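PDB 5FHK: LysR family transcriptional regulator from Vibrio vulnificus, which probably binds specific DNA sequences and regulates transcription as the virulence gene regulator AphB, of which this chain is the regulatory domain. Local coordinates for residues I79-P84 / G164-L170; Y86-H90 / D101-L105. All coordinates share one frame; numbering follows the deposited sequence.

Interaction 1. Residues I79-P84 / G164-L170; sequences ILVASP and GSLVRIL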
ATOM      1  N   ILE A  79      -2.756 -17.303  -6.612  1.00 25.08           N
ATOM      2  CA  ILE A  79      -3.415 -18.510  -6.136  1.00 23.84           C
ATOM      3  C   ILE A  79      -4.628 -18.100  -5.319  1.00 25.49           C
ATOM      4  O   ILE A  79      -4.693 -17.000  -4.765  1.00 27.50           O
ATOM      5  CB  ILE A  79      -2.490 -19.387  -5.273  1.00 22.05           C
ATOM      6  CG1 ILE A  79      -2.086 -18.621  -4.021  1.00 21.52           C
ATOM      7  CG2 ILE A  79      -1.209 -19.785  -6.056  1.00 19.01           C
ATOM      8  CD1 ILE A  79      -1.141 -19.391  -3.156  1.00 24.71           C
ATOM      9  N   LEU A  80      -5.578 -19.015  -5.220  1.00 22.71           N
ATOM     10  CA  LEU A  80      -6.813 -18.775  -4.486  1.00 21.77           C
ATOM     11  C   LEU A  80      -6.617 -19.191  -3.040  1.00 22.81           C
ATOM     12  O   LEU A  80      -6.060 -20.262  -2.783  1.00 26.60           O
ATOM     13  CB  LEU A  80      -7.956 -19.560  -5.122  1.00 20.79           C
ATOM     14  CG  LEU A  80      -8.309 -19.181  -6.568  1.00 22.30           C
ATOM     15  CD1 LEU A  80      -9.252 -20.230  -7.206  1.00 24.15           C
ATOM     16  CD2 LEU A  80      -8.934 -17.794  -6.627  1.00 22.80           C
ATOM     17  N   VAL A  81      -7.043 -18.333  -2.099  1.00 17.86           N
ATOM     18  CA  VAL A  81      -6.968 -18.626  -0.669  1.00 18.55           C
ATOM     19  C   VAL A  81      -8.199 -18.095   0.066  1.00 19.00           C
ATOM     20  O   VAL A  81      -8.973 -17.294  -0.460  1.00 18.16           O
ATOM     21  CB  VAL A  81      -5.688 -18.060   0.008  1.00 16.63           C
ATOM     22  CG1 VAL A  81      -4.452 -18.730  -0.545  1.00 19.29           C
ATOM     23  CG2 VAL A  81      -5.586 -16.518  -0.167  1.00 15.54           C
ATOM     24  N   ALA A  82      -8.372 -18.580   1.303  1.00 19.92           N
ATOM     25  CA  ALA A  82      -9.391 -18.130   2.249  1.00 16.68           C
ATOM     26  C   ALA A  82      -8.931 -18.523   3.655  1.00 21.22           C
ATOM     27  O   ALA A  82      -8.102 -19.423   3.822  1.00 21.34           O
ATOM     28  CB  ALA A  82     -10.768 -18.737   1.929  1.00 17.41           C
ATOM     29  N   SER A  83      -9.476 -17.858   4.671  1.00 20.07           N
ATOM     30  CA  SER A  83      -9.084 -18.216   6.037  1.00 22.00           C
ATOM     31  C   SER A  83      -9.694 -19.561   6.448  1.00 23.16           C
ATOM     32  O   SER A  83     -10.647 -20.034   5.835  1.00 26.67           O
ATOM     33  CB  SER A  83      -9.498 -17.122   7.019  1.00 23.18           C
ATOM     34  OG  SER A  83     -10.858 -17.253   7.382  1.00 25.44           O
ATOM     35  N   PRO A  84      -9.111 -20.240   7.442  1.00 24.91           N
ATOM     36  CA  PRO A  84      -9.751 -21.465   7.963  1.00 25.14           C
ATOM     37  C   PRO A  84     -11.155 -21.226   8.479  1.00 28.50           C
ATOM     38  O   PRO A  84     -12.017 -22.103   8.346  1.00 33.08           O
ATOM     39  CB  PRO A  84      -8.800 -21.903   9.086  1.00 26.59           C
ATOM     40  CG  PRO A  84      -7.457 -21.383   8.631  1.00 25.80           C
ATOM     41  CD  PRO A  84      -7.736 -20.079   7.938  1.00 26.86           C
ATOM     42  N   GLY A 164      -0.609 -21.432   8.199  1.00 23.94           N
ATOM     43  CA  GLY A 164      -1.964 -21.938   8.230  1.00 22.47           C
ATOM     44  C   GLY A 164      -3.044 -20.900   8.478  1.00 20.23           C
ATOM     45  O   GLY A 164      -4.217 -21.276   8.587  1.00 19.40           O
ATOM     46  N   SER A 165      -2.693 -19.610   8.590  1.00 21.98           N
ATOM     47  CA  SER A 165      -3.700 -18.571   8.805  1.00 22.24           C
ATOM     48  C   SER A 165      -4.534 -18.313   7.555  1.00 22.64           C
ATOM     49  O   SER A 165      -5.643 -17.782   7.659  1.00 24.28           O
ATOM     50  CB  SER A 165      -3.055 -17.255   9.263  1.00 22.45           C
ATOM     51  OG  SER A 165      -1.905 -16.921   8.489  1.00 20.91           O
ATOM     52  N   LEU A 166      -4.005 -18.615   6.379  1.00 19.96           N
ATOM     53  CA  LEU A 166      -4.794 -18.699   5.163  1.00 22.10           C
ATOM     54  C   LEU A 166      -4.586 -20.089   4.581  1.00 20.92           C
ATOM     55  O   LEU A 166      -3.542 -20.704   4.786  1.00 21.96           O
ATOM     56  CB  LEU A 166      -4.405 -17.611   4.143  1.00 20.87           C
ATOM     57  CG  LEU A 166      -4.732 -16.155   4.499  1.00 20.57           C
ATOM     58  CD1 LEU A 166      -4.007 -15.185   3.586  1.00 19.85           C
ATOM     59  CD2 LEU A 166      -6.270 -15.876   4.460  1.00 22.11           C
ATOM     60  N   VAL A 167      -5.587 -20.575   3.860  1.00 22.22           N
ATOM     61  CA  VAL A 167      -5.581 -21.897   3.244  1.00 24.01           C
ATOM     62  C   VAL A 167      -5.707 -21.737   1.731  1.00 24.65           C
ATOM     63  O   VAL A 167      -6.487 -20.906   1.251  1.00 16.52           O
ATOM     64  CB  VAL A 167      -6.744 -22.754   3.790  1.00 26.44           C
ATOM     65  CG1 VAL A 167      -6.940 -23.998   2.964  1.00 31.58           C
ATOM     66  CG2 VAL A 167      -6.516 -23.113   5.261  1.00 25.09           C
ATOM     67  N   ARG A 168      -4.996 -22.573   0.981  1.00 23.85           N
ATOM     68  CA  ARG A 168      -5.181 -22.629  -0.468  1.00 22.51           C
ATOM     69  C   ARG A 168      -6.488 -23.333  -0.796  1.00 25.24           C
ATOM     70  O   ARG A 168      -6.770 -24.412  -0.280  1.00 25.98           O
ATOM     71  CB  ARG A 168      -4.011 -23.369  -1.117  1.00 24.77           C
ATOM     72  CG  ARG A 168      -4.169 -23.646  -2.608  1.00 25.82           C
ATOM     73  CD  ARG A 168      -3.217 -22.798  -3.385  1.00 27.30           C
ATOM     74  NE  ARG A 168      -3.373 -22.895  -4.837  1.00 33.11           N
ATOM     75  CZ  ARG A 168      -2.440 -23.367  -5.665  1.00 34.71           C
ATOM     76  NH1 ARG A 168      -1.285 -23.810  -5.194  1.00 36.22           N
ATOM     77  NH2 ARG A 168      -2.664 -23.403  -6.971  1.00 36.07           N
ATOM     78  N   ILE A 169      -7.300 -22.733  -1.649  1.00 25.05           N
ATOM     79  CA  ILE A 169      -8.498 -23.426  -2.077  1.00 26.44           C
ATOM     80  C   ILE A 169      -8.397 -23.644  -3.579  1.00 26.53           C
ATOM     81  O   ILE A 169      -7.776 -22.853  -4.293  1.00 28.57           O
ATOM     82  CB  ILE A 169      -9.778 -22.663  -1.674  1.00 28.33           C
ATOM     83  CG1 ILE A 169      -9.873 -21.348  -2.409  1.00 31.94           C
ATOM     84  CG2 ILE A 169      -9.774 -22.378  -0.186  1.00 24.22           C
ATOM     85  CD1 ILE A 169     -11.214 -21.146  -3.018  1.00 34.97           C
ATOM     86  N   LEU A 170      -8.944 -24.773  -4.046  1.00 27.44           N
ATOM     87  CA  LEU A 170      -8.892 -25.197  -5.445  1.00 28.19           C
ATOM     88  C   LEU A 170      -7.434 -25.367  -5.853  1.00 31.79           C
ATOM     89  O   LEU A 170      -6.957 -24.709  -6.786  1.00 32.53           O
ATOM     90  CB  LEU A 170      -9.609 -24.193  -6.357  1.00 26.14           C
ATOM     91  CG  LEU A 170     -11.135 -24.189  -6.389  1.00 26.27           C
ATOM     92  CD1 LEU A 170     -11.656 -22.905  -7.045  1.00 23.20           C
ATOM     93  CD2 LEU A 170     -11.656 -25.425  -7.143  1.00 28.66           C
TER
HETATM   94  O   HOH W   1      -5.858 -21.829  -6.347  1.00 24.19           O
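Ala82 and Val167 face each other as an antiparallel hydrogen-bonded pair, each backbone N donating to the other's O. The bond from Val167 N to Ala82 O is 2.8 Å long, and the return bond from Ala82 N to Val167 O is 3.0 Å. One step further, Ile169 N reaches Leu80 O at 3.0 Å, but from above the carbonyl plane, 48° out of it. Val81 and Arg168 form the non-hydrogen-bonded pair between these bonds, and Val81 CA adds a CA-H...O contact to Val167 O.

The packing is tight on the buried side, around Leu80. Its CB lies 3.8 Å from Ile169 CG1, while the branch ending in CD1 meets Leu170 CD1 at 3.6 Å. Toward the more accessible side the contact is looser and partly carried by water. Arg168 leaves the backbone with CG anti to its N (chi1 173°) and bends at chi2, which carries the guanidinium across Ile79 at about a right angle; Ile79 CG2 sits over the centre of one face, 3.8 Å from Arg168 CZ. In the guanidinium plane a water accepts from Arg168 NE and also from Leu80 N, and probably donates to Ile169 O, bridging the strands. Arg168 NH2 hydrogen-bonds to Trp173 O. At the other end the Pro84 ring comes close to two backbone carbonyls, its CD 3.1 Å from Ser165 O and its CG 3.2 Å from Gly164 O, with Val167 CG2 farther off.

The short strand 167-168 thus pairs with the end of strand 68-82, whose Ile79 and Val81 also form backbone hydrogen bonds with Met152 and Thr150 of strand 149-153. Leu166 reaches helix 136-144 at Cys143, Leu80 touches Trp113 and Leu115 of strand 113-117, and Ser83 caps helix 84-87 through Tyr86 N.

Interaction 2. Residues Y86-H90 / D101-L105; sequences YVNAH and DHFLL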
ATOM      1  N   TYR A  86     -13.404 -19.187   7.236  1.00 31.46           N
ATOM      2  CA  TYR A  86     -14.312 -19.215   6.089  1.00 31.35           C
ATOM      3  C   TYR A  86     -14.496 -20.634   5.557  1.00 34.25           C
ATOM      4  O   TYR A  86     -15.597 -21.015   5.132  1.00 33.47           O
ATOM      5  CB  TYR A  86     -13.795 -18.306   4.975  1.00 27.30           C
ATOM      6  CG  TYR A  86     -14.755 -18.260   3.808  1.00 25.96           C
ATOM      7  CD1 TYR A  86     -15.830 -17.373   3.812  1.00 27.76           C
ATOM      8  CD2 TYR A  86     -14.617 -19.122   2.732  1.00 22.01           C
ATOM      9  CE1 TYR A  86     -16.719 -17.329   2.773  1.00 27.80           C
ATOM     10  CE2 TYR A  86     -15.520 -19.103   1.693  1.00 26.17           C
ATOM     11  CZ  TYR A  86     -16.567 -18.197   1.711  1.00 28.08           C
ATOM     12  OH  TYR A  86     -17.459 -18.146   0.652  1.00 30.76           O
ATOM     13  N   VAL A  87     -13.421 -21.415   5.549  1.00 35.91           N
ATOM     14  CA  VAL A  87     -13.465 -22.777   5.031  1.00 38.37           C
ATOM     15  C   VAL A  87     -14.345 -23.667   5.904  1.00 43.72           C
ATOM     16  O   VAL A  87     -15.124 -24.485   5.398  1.00 47.07           O
ATOM     17  CB  VAL A  87     -12.026 -23.309   4.916  1.00 33.17           C
ATOM     18  CG1 VAL A  87     -12.001 -24.810   4.699  1.00 36.56           C
ATOM     19  CG2 VAL A  87     -11.311 -22.596   3.792  1.00 27.57           C
ATOM     20  N   ASN A  88     -14.246 -23.524   7.221  1.00 45.86           N
ATOM     21  CA  ASN A  88     -15.027 -24.350   8.133  1.00 49.56           C
ATOM     22  C   ASN A  88     -16.449 -23.851   8.305  1.00 50.48           C
ATOM     23  O   ASN A  88     -17.176 -24.388   9.141  1.00 52.81           O
ATOM     24  CB  ASN A  88     -14.352 -24.429   9.507  1.00 54.20           C
ATOM     25  CG  ASN A  88     -12.936 -24.988   9.442  1.00 58.89           C
ATOM     26  OD1 ASN A  88     -12.234 -25.030  10.457  1.00 60.19           O
ATOM     27  ND2 ASN A  88     -12.509 -25.421   8.253  1.00 60.66           N
ATOM     28  N   ALA A  89     -16.854 -22.834   7.552  1.00 48.51           N
ATOM     29  CA  ALA A  89     -18.210 -22.320   7.595  1.00 49.57           C
ATOM     30  C   ALA A  89     -18.979 -22.557   6.305  1.00 51.39           C
ATOM     31  O   ALA A  89     -20.169 -22.231   6.243  1.00 55.21           O
ATOM     32  CB  ALA A  89     -18.195 -20.815   7.908  1.00 48.26           C
ATOM     33  N   HIS A  90     -18.337 -23.104   5.278  1.00 50.75           N
ATOM     34  CA  HIS A  90     -18.978 -23.345   3.995  1.00 53.40           C
ATOM     35  C   HIS A  90     -18.382 -24.605   3.402  1.00 55.20           C
ATOM     36  O   HIS A  90     -17.221 -24.924   3.677  1.00 56.50           O
ATOM     37  CB  HIS A  90     -18.778 -22.171   3.022  1.00 54.06           C
ATOM     38  CG  HIS A  90     -19.277 -20.866   3.549  1.00 55.99           C
ATOM     39  ND1 HIS A  90     -18.433 -19.844   3.927  1.00 54.81           N
ATOM     40  CD2 HIS A  90     -20.535 -20.424   3.788  1.00 57.58           C
ATOM     41  CE1 HIS A  90     -19.151 -18.824   4.363  1.00 55.28           C
ATOM     42  NE2 HIS A  90     -20.429 -19.150   4.287  1.00 56.42           N
ATOM     43  N   ASP A 101     -20.900 -19.257  -6.398  1.00 45.21           N
ATOM     44  CA  ASP A 101     -21.733 -19.422  -5.217  1.00 47.27           C
ATOM     45  C   ASP A 101     -20.998 -19.106  -3.921  1.00 45.29           C
ATOM     46  O   ASP A 101     -21.456 -19.513  -2.845  1.00 44.53           O
ATOM     47  CB  ASP A 101     -22.283 -20.842  -5.184  1.00 52.96           C
ATOM     48  CG  ASP A 101     -22.999 -21.205  -6.473  1.00 58.93           C
ATOM     49  OD1 ASP A 101     -23.803 -20.372  -6.950  1.00 60.84           O
ATOM     50  OD2 ASP A 101     -22.746 -22.303  -7.019  1.00 61.05           O
ATOM     51  N   HIS A 102     -19.882 -18.372  -4.000  1.00 38.89           N
ATOM     52  CA  HIS A 102     -19.052 -18.048  -2.853  1.00 31.83           C
ATOM     53  C   HIS A 102     -18.840 -16.539  -2.789  1.00 28.34           C
ATOM     54  O   HIS A 102     -18.928 -15.837  -3.803  1.00 23.54           O
ATOM     55  CB  HIS A 102     -17.693 -18.754  -2.931  1.00 29.10           C
ATOM     56  CG  HIS A 102     -17.701 -20.143  -2.380  1.00 31.76           C
ATOM     57  ND1 HIS A 102     -17.383 -20.422  -1.068  1.00 31.03           N
ATOM     58  CD2 HIS A 102     -17.992 -21.332  -2.958  1.00 31.89           C
ATOM     59  CE1 HIS A 102     -17.491 -21.722  -0.858  1.00 31.82           C
ATOM     60  NE2 HIS A 102     -17.853 -22.297  -1.989  1.00 32.44           N
ATOM     61  N   PHE A 103     -18.553 -16.054  -1.577  1.00 22.68           N
ATOM     62  CA  PHE A 103     -18.166 -14.663  -1.374  1.00 22.54           C
ATOM     63  C   PHE A 103     -16.756 -14.454  -1.917  1.00 22.48           C
ATOM     64  O   PHE A 103     -15.815 -15.114  -1.466  1.00 20.61           O
ATOM     65  CB  PHE A 103     -18.199 -14.290   0.112  1.00 26.69           C
ATOM     66  CG  PHE A 103     -19.566 -14.371   0.764  1.00 29.43           C
ATOM     67  CD1 PHE A 103     -20.495 -13.351   0.608  1.00 31.05           C
ATOM     68  CD2 PHE A 103     -19.907 -15.460   1.558  1.00 28.21           C
ATOM     69  CE1 PHE A 103     -21.766 -13.431   1.226  1.00 28.14           C
ATOM     70  CE2 PHE A 103     -21.147 -15.540   2.175  1.00 27.17           C
ATOM     71  CZ  PHE A 103     -22.071 -14.522   2.011  1.00 27.49           C
ATOM     72  N   LEU A 104     -16.601 -13.520  -2.848  1.00 22.02           N
ATOM     73  CA  LEU A 104     -15.317 -13.261  -3.485  1.00 22.75           C
ATOM     74  C   LEU A 104     -14.790 -11.897  -3.072  1.00 22.45           C
ATOM     75  O   LEU A 104     -15.559 -10.967  -2.827  1.00 23.23           O
ATOM     76  CB  LEU A 104     -15.423 -13.344  -5.009  1.00 20.68           C
ATOM     77  CG  LEU A 104     -15.951 -14.688  -5.511  1.00 28.76           C
ATOM     78  CD1 LEU A 104     -15.917 -14.756  -7.030  1.00 27.76           C
ATOM     79  CD2 LEU A 104     -15.162 -15.821  -4.877  1.00 26.26           C
ATOM     80  N   LEU A 105     -13.465 -11.805  -2.952  1.00 22.57           N
ATOM     81  CA  LEU A 105     -12.784 -10.563  -2.621  1.00 24.07           C
ATOM     82  C   LEU A 105     -11.757 -10.294  -3.704  1.00 25.08           C
ATOM     83  O   LEU A 105     -10.893 -11.140  -3.970  1.00 21.87           O
ATOM     84  CB  LEU A 105     -12.122 -10.639  -1.247  1.00 17.84           C
ATOM     85  CG  LEU A 105     -12.956 -11.360  -0.191  1.00 24.60           C
ATOM     86  CD1 LEU A 105     -12.123 -11.767   1.060  1.00 17.45           C
ATOM     87  CD2 LEU A 105     -14.148 -10.499   0.195  1.00 24.02           C
TER
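A chi1 of -177° swings the Tyr86 ring away from its own backbone N, and the phenol reaches from helix 84-87 to His102 and Phe103. His102 takes the other course, its CG anti to the carbonyl carbon (chi1 -86°), which sets its ring beside the backbone N; the rotation of the ring then presents ND1 to Tyr86 OH at 2.9 Å. This is a hydrogen bond in which either group could be the donor. The two rings meet rim to rim, neither over the other's face, with their planes 54° apart. Phe103 N also donates to Tyr86 OH, at 3.2 Å and somewhat bent, so two hydrogen bonds fix the hydroxyl.

Phe103 adds an apolar touch at the edge of the phenol, where its CD2 lies 3.9 Å from Tyr86 CE1. His90 folds back over one face of the Tyr86 ring, its ND1 offset toward the rim, and donates to Tyr86 O in a long, bent bond of 3.3 Å, with the carbonyl O tilted from the imidazole plane. His90 CB comes within 4.1 Å of His102 CE1. Met92 and Ile149 pack against both Tyr86 and His102, while Phe103 has a cation-pi partner in Arg130.

Val87 to His90 form a type I beta turn as the chain leaves the short helix. The arrangement ties this helix end to the run into strand 104-107, within the LysR substrate-binding domain, a member of the periplasmic-binding-protein-like superfamily.

Strand 68-82 runs directly into helix 84-87, so the two contacts hold consecutive elements, and along the chain interaction 2 is nested inside the loop that interaction 1 closes. Their centres are 10 Å apart, and they touch where Ile169 CG2 packs on Val87 CG2. Interaction 1 is the more buried and more extensive: backbone pairing and aliphatic side chains join two strands, with an arginine and a water at its edge. Interaction 2 is smaller and only partly buried, and depends on aromatic side chains and one hydroxyl held by two hydrogen bonds in place of strand pairing. Both reach the same mixed sheet, where Ile149 touches Ile169 from one contact and Tyr86 and His102 from the other.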